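Local coordinates for protein-arginine-phosphatase (Geobacillus stearothermophilus, PDB 4PIC) that catalyses the specific dephosphorylation of phosphoarginine residues in proteins and is almost inactive toward phosphotyrosine peptides, at residues Leu6-Asn12 against Lys34-Ala40; Thr13-Met18 against Ser44-Ala50; Gln27-Val31 against Leu144-Gln148; Leu104-Val108 against Leu136-Leu140. All blocks are in the same frame, centred on the assembly; numbering follows the deposited sequence.

Interaction 1: residues Leu6-Asn12 against Lys34-Ala40; sequences LFVCTGN and KSAGVFA. With PO4 (phosphate ion), chain C.
Leu6-Cys9 and Lys34-Gly37 run side by side as neighbouring parallel strands, in register from Leu6 with Lys34 to Cys9 with Gly37, their axes 4.5 Å apart at 23°. Leu6 (chi1 t, chi2 p) lays CD1 3.8 Å from Lys34 CB, on the face shared with Val8 and Ala36. Phe7 bonds on both sides of Ser35: Phe7 N to Lys34 O and Ala36 N to Phe7 O, both 3.0 Å. At the nucleophile Cys9 (chi1 p) the ladder ends with a weak bond from Cys9 N to Ala36 O, 3.4 Å, and a firm one from Val38 N to Cys9 O, 2.9 Å. The chain then curls into the phosphate-binding loop. Thr10 N makes a hydrogen bond to phosphate O3, 3.1 Å; Thr10 O accepts Phe39 N at 3.0 Å and would clash with a CB on Gly37. Gly11 N makes a hydrogen bond to phosphate O1, 2.8 Å. Asn12 ND2 donates to Ser35 OG, 2.9 Å, while its OD1 takes Ser66 N. Backbone amides thus gather on the anion, consistent with phosphoryl-group binding.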
loop_
_atom_site.group_PDB
_atom_site.type_symbol
_atom_site.label_atom_id
_atom_site.label_comp_id
_atom_site.label_asym_id
_atom_site.label_seq_id
_atom_site.Cartn_x
_atom_site.Cartn_y
_atom_site.Cartn_z
ATOM N N LEU A 6 13.227 -11.372 3.716
ATOM C CA LEU A 6 12.690 -10.020 3.699
ATOM C C LEU A 6 11.320 -10.003 4.369
ATOM O O LEU A 6 10.374 -10.618 3.882
ATOM C CB LEU A 6 12.561 -9.544 2.251
ATOM C CG LEU A 6 11.991 -8.137 2.091
ATOM C CD1 LEU A 6 12.966 -7.116 2.642
ATOM C CD2 LEU A 6 11.665 -7.847 0.632
ATOM N N PHE A 7 11.220 -9.321 5.506
ATOM C CA PHE A 7 9.931 -9.202 6.190
ATOM C C PHE A 7 9.240 -7.919 5.757
ATOM O O PHE A 7 9.891 -6.889 5.624
ATOM C CB PHE A 7 10.097 -9.168 7.707
ATOM C CG PHE A 7 10.587 -10.458 8.302
ATOM C CD1 PHE A 7 9.768 -11.579 8.323
ATOM C CD2 PHE A 7 11.843 -10.539 8.876
ATOM C CE1 PHE A 7 10.210 -12.769 8.895
ATOM C CE2 PHE A 7 12.287 -11.726 9.453
ATOM C CZ PHE A 7 11.467 -12.834 9.463
ATOM N N VAL A 8 7.932 -7.984 5.539
ATOM C CA VAL A 8 7.207 -6.843 4.973
ATOM C C VAL A 8 5.900 -6.516 5.711
ATOM O O VAL A 8 5.091 -7.406 5.963
ATOM C CB VAL A 8 6.883 -7.089 3.484
ATOM C CG1 VAL A 8 6.127 -5.884 2.906
ATOM C CG2 VAL A 8 8.151 -7.351 2.682
ATOM N N CYS A 9 5.705 -5.241 6.067
ATOM C CA CYS A 9 4.402 -4.728 6.497
ATOM C C CYS A 9 4.139 -3.448 5.718
ATOM O O CYS A 9 4.654 -3.314 4.624
ATOM C CB CYS A 9 4.299 -4.538 8.016
ATOM S SG CYS A 9 5.473 -3.401 8.780
ATOM N N THR A 10 3.361 -2.507 6.248
ATOM C CA THR A 10 3.077 -1.297 5.473
ATOM C C THR A 10 4.081 -0.194 5.756
ATOM O O THR A 10 4.760 0.285 4.834
ATOM C CB THR A 10 1.637 -0.784 5.664
ATOM O OG1 THR A 10 0.728 -1.805 5.233
ATOM C CG2 THR A 10 1.391 0.500 4.848
ATOM N N GLY A 11 4.181 0.221 7.017
ATOM C CA GLY A 11 5.008 1.364 7.370
ATOM C C GLY A 11 6.449 1.019 7.712
ATOM O O GLY A 11 7.294 1.914 7.805
ATOM N N ASN A 12 6.732 -0.274 7.886
ATOM C CA ASN A 12 8.062 -0.753 8.274
ATOM C C ASN A 12 8.561 -0.043 9.536
ATOM O O ASN A 12 9.734 0.339 9.621
ATOM C CB ASN A 12 9.053 -0.579 7.123
ATOM C CG ASN A 12 10.376 -1.292 7.360
ATOM O OD1 ASN A 12 11.445 -0.755 7.032
ATOM N ND2 ASN A 12 10.324 -2.506 7.918
ATOM N N LYS A 34 16.352 -8.592 6.119
ATOM C CA LYS A 34 16.003 -7.199 5.881
ATOM C C LYS A 34 14.516 -7.048 6.122
ATOM O O LYS A 34 13.784 -8.034 6.221
ATOM C CB LYS A 34 16.322 -6.773 4.441
ATOM C CG LYS A 34 17.809 -6.700 4.083
ATOM C CD LYS A 34 17.988 -6.333 2.600
ATOM C CE LYS A 34 19.459 -6.267 2.186
ATOM N NZ LYS A 34 20.131 -5.005 2.606
ATOM N N SER A 35 14.063 -5.805 6.204
ATOM C CA SER A 35 12.636 -5.525 6.223
ATOM C C SER A 35 12.346 -4.282 5.403
ATOM O O SER A 35 13.226 -3.429 5.185
ATOM C CB SER A 35 12.109 -5.373 7.651
ATOM O OG SER A 35 12.617 -4.204 8.258
ATOM N N ALA A 36 11.116 -4.200 4.917
ATOM C CA ALA A 36 10.682 -3.037 4.168
ATOM C C ALA A 36 9.177 -2.923 4.282
ATOM O O ALA A 36 8.506 -3.843 4.765
ATOM C CB ALA A 36 11.116 -3.146 2.724
ATOM N N GLY A 37 8.655 -1.773 3.868
ATOM C CA GLY A 37 7.229 -1.513 3.936
ATOM C C GLY A 37 6.617 -1.212 2.583
ATOM O O GLY A 37 7.231 -0.559 1.738
ATOM N N VAL A 38 5.413 -1.721 2.363
ATOM C CA VAL A 38 4.695 -1.471 1.114
ATOM C C VAL A 38 4.446 0.025 0.848
ATOM O O VAL A 38 4.404 0.451 -0.297
ATOM C CB VAL A 38 3.364 -2.260 1.118
ATOM C CG1 VAL A 38 2.427 -1.773 0.042
ATOM C CG2 VAL A 38 3.643 -3.764 0.976
ATOM N N PHE A 39 4.343 0.821 1.905
ATOM C CA PHE A 39 4.059 2.250 1.757
ATOM C C PHE A 39 4.694 2.924 2.962
ATOM O O PHE A 39 4.030 3.165 3.977
ATOM C CB PHE A 39 2.543 2.466 1.724
ATOM C CG PHE A 39 2.089 3.821 1.201
ATOM C CD1 PHE A 39 2.758 4.472 0.172
ATOM C CD2 PHE A 39 0.953 4.400 1.721
ATOM C CE1 PHE A 39 2.297 5.689 -0.310
ATOM C CE2 PHE A 39 0.486 5.606 1.245
ATOM C CZ PHE A 39 1.171 6.254 0.234
ATOM N N ALA A 40 5.991 3.207 2.858
ATOM C CA ALA A 40 6.775 3.606 4.021
ATOM C C ALA A 40 7.712 4.752 3.715
ATOM O O ALA A 40 8.216 4.881 2.589
ATOM C CB ALA A 40 7.577 2.400 4.527
HETATM P P PO4 C . 1.289 -1.595 9.302
HETATM O O1 PO4 C . 2.501 -0.756 8.986
HETATM O O2 PO4 C . 0.038 -0.822 8.969
HETATM O O3 PO4 C . 1.332 -2.872 8.532
HETATM O O4 PO4 C . 1.293 -1.860 10.789
#

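Interaction 2: residues Thr13-Met18 against Ser44-Ala50; sequences TCRSPM and SEASVHA. With PO4 (phosphate ion), chain C.
Thr13, the residue important for substrate discrimination, lays its side chain (chi1 p) against Ser44 and Glu45, with Thr13 CG2 3.7 Å from Glu45 O and 4.2 Å from Ser44 CB. Its carbonyl accepts a hydrogen bond from Ser47 N, with Ser47 N to Thr13 O 2.9 Å, and the CA of Ala46 also lies 3.3 Å from Thr13 O. Cys14 and Ser47 are each an N-cap, one before the helix starting at Arg15, the other before that starting at Val48; Cys14 SG (chi1 m) sits 3.3 Å from Ser47 OG. Further in, the selenomethionine Met18 puts CG 3.9 Å from Ala50 CB, and Pro17 CB lies 4.4 Å from Ala46 CB. Arg15 (m, t, m) points away from Ser44-Ala50, its NH2 donating to phosphate O3 at 3.0 Å; its NH1 is held by Ile115 O. Ser44-Ala50 thus packs against the start of helix 15-25 and the C-terminal end of the P-loop, whose Cys9-Arg15 is the CX5R phosphate-binding signature this family shares with other cysteine-based phosphatases.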
loop_
_atom_site.group_PDB
_atom_site.type_symbol
_atom_site.label_atom_id
_atom_site.label_comp_id
_atom_site.label_asym_id
_atom_site.label_seq_id
_atom_site.Cartn_x
_atom_site.Cartn_y
_atom_site.Cartn_z
ATOM N N THR A 13 7.660 0.138 10.502
ATOM C CA THR A 13 8.034 0.707 11.809
ATOM C C THR A 13 7.624 -0.193 12.971
ATOM O O THR A 13 8.166 -0.074 14.070
ATOM C CB THR A 13 7.431 2.111 12.062
ATOM O OG1 THR A 13 6.003 2.045 11.981
ATOM C CG2 THR A 13 7.956 3.121 11.051
ATOM N N CYS A 14 6.681 -1.100 12.731
ATOM C CA CYS A 14 6.126 -1.894 13.819
ATOM C C CYS A 14 6.355 -3.405 13.668
ATOM O O CYS A 14 7.332 -3.934 14.194
ATOM C CB CYS A 14 4.662 -1.509 14.041
ATOM S SG CYS A 14 4.501 0.257 14.461
ATOM N N ARG A 15 5.491 -4.112 12.945
ATOM C CA ARG A 15 5.631 -5.567 12.888
ATOM C C ARG A 15 6.870 -6.056 12.150
ATOM O O ARG A 15 7.618 -6.861 12.691
ATOM C CB ARG A 15 4.381 -6.247 12.325
ATOM C CG ARG A 15 3.171 -6.160 13.256
ATOM C CD ARG A 15 1.928 -6.696 12.573
ATOM N NE ARG A 15 1.428 -5.776 11.557
ATOM C CZ ARG A 15 0.244 -5.895 10.969
ATOM N NH1 ARG A 15 -0.563 -6.893 11.302
ATOM N NH2 ARG A 15 -0.134 -5.005 10.063
ATOM N N SER A 16 7.105 -5.600 10.926
ATOM C CA SER A 16 8.250 -6.150 10.190
ATOM C C SER A 16 9.616 -5.857 10.830
ATOM O O SER A 16 10.483 -6.721 10.794
ATOM C CB SER A 16 8.215 -5.841 8.680
ATOM O OG SER A 16 8.215 -4.454 8.396
ATOM N N PRO A 17 9.805 -4.673 11.443
ATOM C CA PRO A 17 11.080 -4.497 12.153
ATOM C C PRO A 17 11.221 -5.414 13.360
ATOM O O PRO A 17 12.335 -5.849 13.681
ATOM C CB PRO A 17 11.042 -3.034 12.599
ATOM C CG PRO A 17 10.135 -2.377 11.604
ATOM C CD PRO A 17 9.076 -3.396 11.324
HETATM N N MSE A 18 10.116 -5.739 14.020
HETATM C CA MSE A 18 10.197 -6.690 15.119
HETATM C C MSE A 18 10.589 -8.075 14.609
HETATM O O MSE A 18 11.442 -8.747 15.193
HETATM C CB MSE A 18 8.885 -6.762 15.900
HETATM C CG MSE A 18 8.650 -5.544 16.793
HETATM SE SE MSE A 18 7.205 -5.748 18.093
HETATM C CE MSE A 18 5.705 -5.844 16.848
ATOM N N SER A 44 12.946 6.152 9.116
ATOM C CA SER A 44 12.229 6.245 10.386
ATOM C C SER A 44 12.673 5.167 11.376
ATOM O O SER A 44 12.996 4.055 10.983
ATOM C CB SER A 44 10.724 6.137 10.172
ATOM O OG SER A 44 10.212 7.289 9.531
ATOM N N GLU A 45 12.672 5.508 12.662
ATOM C CA GLU A 45 12.960 4.535 13.707
ATOM C C GLU A 45 11.801 3.553 13.831
ATOM O O GLU A 45 10.675 3.863 13.426
ATOM C CB GLU A 45 13.130 5.249 15.049
ATOM C CG GLU A 45 14.287 6.226 15.119
ATOM C CD GLU A 45 15.256 5.871 16.225
ATOM O OE1 GLU A 45 15.695 4.704 16.271
ATOM O OE2 GLU A 45 15.568 6.747 17.059
ATOM N N ALA A 46 12.070 2.377 14.397
ATOM C CA ALA A 46 10.986 1.515 14.845
ATOM C C ALA A 46 10.182 2.308 15.867
ATOM O O ALA A 46 10.730 3.177 16.565
ATOM C CB ALA A 46 11.541 0.240 15.469
ATOM N N SER A 47 8.883 2.042 15.956
ATOM C CA SER A 47 8.048 2.782 16.897
ATOM C C SER A 47 8.467 2.502 18.337
ATOM O O SER A 47 9.123 1.497 18.633
ATOM C CB SER A 47 6.569 2.464 16.710
ATOM O OG SER A 47 6.280 1.147 17.117
ATOM N N VAL A 48 8.112 3.407 19.239
ATOM C CA VAL A 48 8.607 3.297 20.603
ATOM C C VAL A 48 8.157 2.013 21.292
ATOM O O VAL A 48 8.941 1.388 22.005
ATOM C CB VAL A 48 8.265 4.561 21.457
ATOM C CG1 VAL A 48 6.755 4.718 21.644
ATOM C CG2 VAL A 48 8.968 4.495 22.785
ATOM N N HIS A 49 6.917 1.588 21.066
ATOM C CA HIS A 49 6.446 0.362 21.703
ATOM C C HIS A 49 7.150 -0.860 21.123
ATOM O O HIS A 49 7.405 -1.817 21.851
ATOM C CB HIS A 49 4.931 0.195 21.581
ATOM C CG HIS A 49 4.144 1.043 22.535
ATOM N ND1 HIS A 49 2.802 1.299 22.357
ATOM C CD2 HIS A 49 4.502 1.670 23.680
ATOM C CE1 HIS A 49 2.368 2.061 23.346
ATOM N NE2 HIS A 49 3.377 2.304 24.159
ATOM N N ALA A 50 7.464 -0.826 19.825
ATOM C CA ALA A 50 8.219 -1.927 19.213
ATOM C C ALA A 50 9.591 -1.984 19.872
ATOM O O ALA A 50 10.073 -3.061 20.254
ATOM C CB ALA A 50 8.349 -1.738 17.707
HETATM P P PO4 C . 1.289 -1.595 9.302
HETATM O O1 PO4 C . 2.501 -0.756 8.986
HETATM O O2 PO4 C . 0.038 -0.822 8.969
HETATM O O3 PO4 C . 1.332 -2.872 8.532
HETATM O O4 PO4 C . 1.293 -1.860 10.789
#

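Interaction 3: residues Gln27-Val31 against Leu144-Gln148; sequences QLPGV and LQTEQ
This is a surface contact between a turn and a helix: the type II beta turn Leu28-Val31, which links helix 15-25 to strand 31-37, leans on the late turns of helix 123-150. Val31 N closes the turn on Leu28 O at 3.2 Å, and Gly30 takes the positive phi (77°) expected at the third position; a CB there would also clash with Gln148 NE2. The closest CA atoms, those of Leu28 and Gln145, are 8.1 Å apart, so side chains span the gap. Gln148 (m, t) donates from NE2 to Pro29 O, 3.1 Å. A water completes the polar patch, giving hydrogen bonds to Pro29 O and Gln148 OE1, both 2.7 Å, and accepting one from Gln145 NE2, 2.9 Å. Deeper, Val31 CG2 (chi1 t) meets Leu144 CD1 (Leu144 is m, t) at 4.0 Å, beside Tyr3 of strand 3-9. Far from the active site, the arrangement packs the helix-to-strand turn of a beta-alpha-beta unit against the C-terminal helix.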
loop_
_atom_site.group_PDB
_atom_site.type_symbol
_atom_site.label_atom_id
_atom_site.label_comp_id
_atom_site.label_asym_id
_atom_site.label_seq_id
_atom_site.Cartn_x
_atom_site.Cartn_y
_atom_site.Cartn_z
ATOM N N GLN A 27 21.416 -14.704 14.887
ATOM C CA GLN A 27 22.707 -14.787 14.198
ATOM C C GLN A 27 22.900 -16.147 13.531
ATOM O O GLN A 27 23.930 -16.823 13.712
ATOM C CB GLN A 27 23.849 -14.493 15.175
ATOM C CG GLN A 27 23.907 -13.031 15.591
ATOM C CD GLN A 27 24.395 -12.138 14.470
ATOM O OE1 GLN A 27 25.527 -12.274 14.003
ATOM N NE2 GLN A 27 23.543 -11.218 14.027
ATOM N N LEU A 28 21.892 -16.569 12.780
ATOM C CA LEU A 28 21.960 -17.863 12.114
ATOM C C LEU A 28 22.950 -17.797 10.957
ATOM O O LEU A 28 22.840 -16.933 10.093
ATOM C CB LEU A 28 20.587 -18.262 11.576
ATOM C CG LEU A 28 19.393 -18.303 12.523
ATOM C CD1 LEU A 28 18.136 -18.639 11.720
ATOM C CD2 LEU A 28 19.610 -19.303 13.648
ATOM N N PRO A 29 23.928 -18.717 10.936
ATOM C CA PRO A 29 24.850 -18.767 9.794
ATOM C C PRO A 29 24.089 -18.945 8.481
ATOM O O PRO A 29 23.123 -19.701 8.441
ATOM C CB PRO A 29 25.692 -20.020 10.085
ATOM C CG PRO A 29 25.651 -20.159 11.564
ATOM C CD PRO A 29 24.288 -19.682 11.994
ATOM N N GLY A 30 24.507 -18.249 7.430
ATOM C CA GLY A 30 23.895 -18.433 6.127
ATOM C C GLY A 30 22.542 -17.757 5.961
ATOM O O GLY A 30 21.846 -18.010 4.980
ATOM N N VAL A 31 22.168 -16.911 6.916
ATOM C CA VAL A 31 20.883 -16.213 6.860
ATOM C C VAL A 31 21.090 -14.712 6.973
ATOM O O VAL A 31 21.696 -14.233 7.930
ATOM C CB VAL A 31 19.932 -16.697 7.989
ATOM C CG1 VAL A 31 18.625 -15.877 7.993
ATOM C CG2 VAL A 31 19.645 -18.192 7.863
ATOM N N LEU A 144 14.865 -23.508 8.516
ATOM C CA LEU A 144 16.001 -23.176 7.655
ATOM C C LEU A 144 17.223 -24.020 8.004
ATOM O O LEU A 144 17.885 -24.569 7.121
ATOM C CB LEU A 144 16.368 -21.694 7.758
ATOM C CG LEU A 144 15.280 -20.666 7.435
ATOM C CD1 LEU A 144 15.844 -19.256 7.467
ATOM C CD2 LEU A 144 14.635 -20.953 6.100
ATOM N N GLN A 145 17.515 -24.144 9.294
ATOM C CA GLN A 145 18.688 -24.906 9.716
ATOM C C GLN A 145 18.548 -26.398 9.434
ATOM O O GLN A 145 19.539 -27.076 9.134
ATOM C CB GLN A 145 18.991 -24.655 11.188
ATOM C CG GLN A 145 19.439 -23.216 11.452
ATOM C CD GLN A 145 20.104 -23.046 12.801
ATOM O OE1 GLN A 145 19.601 -23.529 13.813
ATOM N NE2 GLN A 145 21.237 -22.353 12.819
ATOM N N THR A 146 17.333 -26.924 9.549
ATOM C CA THR A 146 17.095 -28.318 9.180
ATOM C C THR A 146 17.413 -28.545 7.699
ATOM O O THR A 146 18.036 -29.553 7.335
ATOM C CB THR A 146 15.647 -28.750 9.471
ATOM O OG1 THR A 146 15.398 -28.719 10.881
ATOM C CG2 THR A 146 15.378 -30.157 8.929
ATOM N N GLU A 147 16.992 -27.616 6.844
ATOM C CA GLU A 147 17.283 -27.706 5.419
ATOM C C GLU A 147 18.780 -27.608 5.162
ATOM O O GLU A 147 19.340 -28.395 4.393
ATOM C CB GLU A 147 16.544 -26.614 4.640
ATOM C CG GLU A 147 16.636 -26.757 3.123
ATOM C CD GLU A 147 17.953 -26.248 2.536
ATOM O OE1 GLU A 147 18.398 -26.810 1.508
ATOM O OE2 GLU A 147 18.538 -25.290 3.096
ATOM N N GLN A 148 19.433 -26.655 5.812
ATOM C CA GLN A 148 20.867 -26.475 5.640
ATOM C C GLN A 148 21.644 -27.736 6.018
ATOM O O GLN A 148 22.553 -28.155 5.296
ATOM C CB GLN A 148 21.361 -25.323 6.503
ATOM C CG GLN A 148 20.845 -23.959 6.082
ATOM C CD GLN A 148 21.259 -22.886 7.060
ATOM O OE1 GLN A 148 21.162 -23.075 8.274
ATOM N NE2 GLN A 148 21.743 -21.761 6.540
HETATM O O HOH W 1 22.025 -21.473 10.205
#

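Interaction 4: residues Leu104-Val108 against Leu136-Leu140; sequences LKQFV and LIDRL
Side chains of two helices interlock here, with the axes of 104-108 and 136-140 passing 9.7 Å apart and crossing at 40° in roughly the same direction. The backbones come closest at Val108 and Leu140, CA to CA 5.8 Å. Val108 (chi1 m) is the central bump: it enters the hollow edged by Leu136, Arg139 and Leu140, with CG2 3.6 Å from Leu136 CD2, CG1 3.7 Å from Leu140 CB and CB 4.2 Å from Arg139 CB. Leu136 (m, t) answers as the bump from the other helix, set among Leu104, Lys105 and Val108; its CB is 4.0 Å from Leu104 CD2, its CD2 3.8 Å from Lys105 CD. Leu104 (t, p) also points inward, CD1 reaching Leu140 CD2 at 4.4 Å. Leu140 (t, p) places CD1 3.7 Å from CE2 at the edge of the Phe107 ring. With hydrocarbon alone meeting hydrocarbon, aliphatic carbons of Lys105 and Arg139 included, shape complementarity and burial hold these helices together.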
loop_
_atom_site.group_PDB
_atom_site.type_symbol
_atom_site.label_atom_id
_atom_site.label_comp_id
_atom_site.label_asym_id
_atom_site.label_seq_id
_atom_site.Cartn_x
_atom_site.Cartn_y
_atom_site.Cartn_z
ATOM N N LEU A 104 4.338 -15.036 6.840
ATOM C CA LEU A 104 5.234 -15.733 7.748
ATOM C C LEU A 104 4.565 -16.987 8.327
ATOM O O LEU A 104 5.174 -18.051 8.380
ATOM C CB LEU A 104 5.680 -14.781 8.858
ATOM C CG LEU A 104 6.443 -15.370 10.028
ATOM C CD1 LEU A 104 7.736 -16.053 9.585
ATOM C CD2 LEU A 104 6.729 -14.255 11.041
ATOM N N LYS A 105 3.303 -16.855 8.714
ATOM C CA LYS A 105 2.544 -17.961 9.288
ATOM C C LYS A 105 2.402 -19.136 8.327
ATOM O O LYS A 105 2.629 -20.288 8.708
ATOM C CB LYS A 105 1.166 -17.473 9.736
ATOM C CG LYS A 105 0.277 -18.561 10.322
ATOM C CD LYS A 105 0.833 -19.052 11.652
ATOM C CE LYS A 105 -0.169 -19.942 12.382
ATOM N NZ LYS A 105 0.306 -20.338 13.745
ATOM N N GLN A 106 2.028 -18.855 7.081
ATOM C CA GLN A 106 1.843 -19.934 6.112
ATOM C C GLN A 106 3.162 -20.638 5.824
ATOM O O GLN A 106 3.203 -21.862 5.684
ATOM C CB GLN A 106 1.176 -19.429 4.822
ATOM C CG GLN A 106 2.124 -18.845 3.783
ATOM C CD GLN A 106 1.433 -18.528 2.459
ATOM O OE1 GLN A 106 1.079 -17.378 2.187
ATOM N NE2 GLN A 106 1.245 -19.553 1.629
ATOM N N PHE A 107 4.254 -19.878 5.783
ATOM C CA PHE A 107 5.544 -20.454 5.433
ATOM C C PHE A 107 6.086 -21.428 6.478
ATOM O O PHE A 107 6.738 -22.428 6.136
ATOM C CB PHE A 107 6.573 -19.358 5.173
ATOM C CG PHE A 107 7.888 -19.887 4.705
ATOM C CD1 PHE A 107 8.012 -20.445 3.443
ATOM C CD2 PHE A 107 9.001 -19.840 5.526
ATOM C CE1 PHE A 107 9.221 -20.941 3.005
ATOM C CE2 PHE A 107 10.219 -20.340 5.096
ATOM C CZ PHE A 107 10.329 -20.894 3.832
ATOM N N VAL A 108 5.830 -21.150 7.753
ATOM C CA VAL A 108 6.362 -22.020 8.794
ATOM C C VAL A 108 5.340 -23.008 9.365
ATOM O O VAL A 108 5.725 -23.955 10.041
ATOM C CB VAL A 108 7.003 -21.216 9.943
ATOM C CG1 VAL A 108 8.159 -20.368 9.430
ATOM C CG2 VAL A 108 5.966 -20.340 10.596
ATOM N N LEU A 136 6.884 -17.955 15.798
ATOM C CA LEU A 136 7.022 -18.256 14.379
ATOM C C LEU A 136 8.469 -18.173 13.898
ATOM O O LEU A 136 8.887 -18.945 13.025
ATOM C CB LEU A 136 6.121 -17.346 13.547
ATOM C CG LEU A 136 4.622 -17.554 13.799
ATOM C CD1 LEU A 136 3.800 -16.500 13.092
ATOM C CD2 LEU A 136 4.174 -18.938 13.358
ATOM N N ILE A 137 9.241 -17.258 14.468
ATOM C CA ILE A 137 10.622 -17.088 14.048
ATOM C C ILE A 137 11.509 -18.204 14.595
ATOM O O ILE A 137 12.473 -18.627 13.939
ATOM C CB ILE A 137 11.109 -15.676 14.369
ATOM C CG1 ILE A 137 10.401 -14.714 13.405
ATOM C CG2 ILE A 137 12.613 -15.550 14.236
ATOM C CD1 ILE A 137 10.625 -13.293 13.718
ATOM N N ASP A 138 11.158 -18.727 15.769
ATOM C CA ASP A 138 11.821 -19.923 16.274
ATOM C C ASP A 138 11.580 -21.076 15.301
ATOM O O ASP A 138 12.510 -21.814 14.958
ATOM C CB ASP A 138 11.320 -20.290 17.677
ATOM C CG ASP A 138 11.865 -19.376 18.757
ATOM O OD1 ASP A 138 12.810 -18.608 18.483
ATOM O OD2 ASP A 138 11.356 -19.440 19.897
ATOM N N ARG A 139 10.340 -21.230 14.838
ATOM C CA ARG A 139 10.034 -22.302 13.889
ATOM C C ARG A 139 10.727 -22.060 12.560
ATOM O O ARG A 139 11.188 -22.998 11.911
ATOM C CB ARG A 139 8.529 -22.434 13.643
ATOM C CG ARG A 139 7.666 -22.412 14.886
ATOM C CD ARG A 139 7.271 -23.774 15.407
ATOM N NE ARG A 139 6.297 -23.621 16.489
ATOM C CZ ARG A 139 6.221 -24.409 17.556
ATOM N NH1 ARG A 139 7.061 -25.425 17.693
ATOM N NH2 ARG A 139 5.301 -24.182 18.485
ATOM N N LEU A 140 10.796 -20.802 12.144
ATOM C CA LEU A 140 11.510 -20.450 10.925
ATOM C C LEU A 140 12.984 -20.831 11.015
ATOM O O LEU A 140 13.533 -21.432 10.082
ATOM C CB LEU A 140 11.380 -18.951 10.668
ATOM C CG LEU A 140 12.157 -18.420 9.469
ATOM C CD1 LEU A 140 11.586 -19.028 8.217
ATOM C CD2 LEU A 140 12.033 -16.908 9.415
#

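In the fold
From the N terminus, strand 3-9 and the phosphate-binding loop come first, and interaction 1 closes the first beta-alpha-beta unit across helix 15-25. Interaction 2 starts just after it on the same loop and ends beyond Ala40, so the two cross; they touch at Cys9 and Ser16 and share the phosphate. Interaction 3 opens in the turn before strand 31-37, crosses both, and closes only on the C-terminal helix, 113 residues on. Interaction 4 opens and closes within that long loop, joining helix 104-109 to helix 123-150, and reaches interaction 1 where Phe7 packs on Leu104 and Leu140. Helix 123-150 thus ties the turn at 27-31 and helix 104-109 to one side of the parallel sheet.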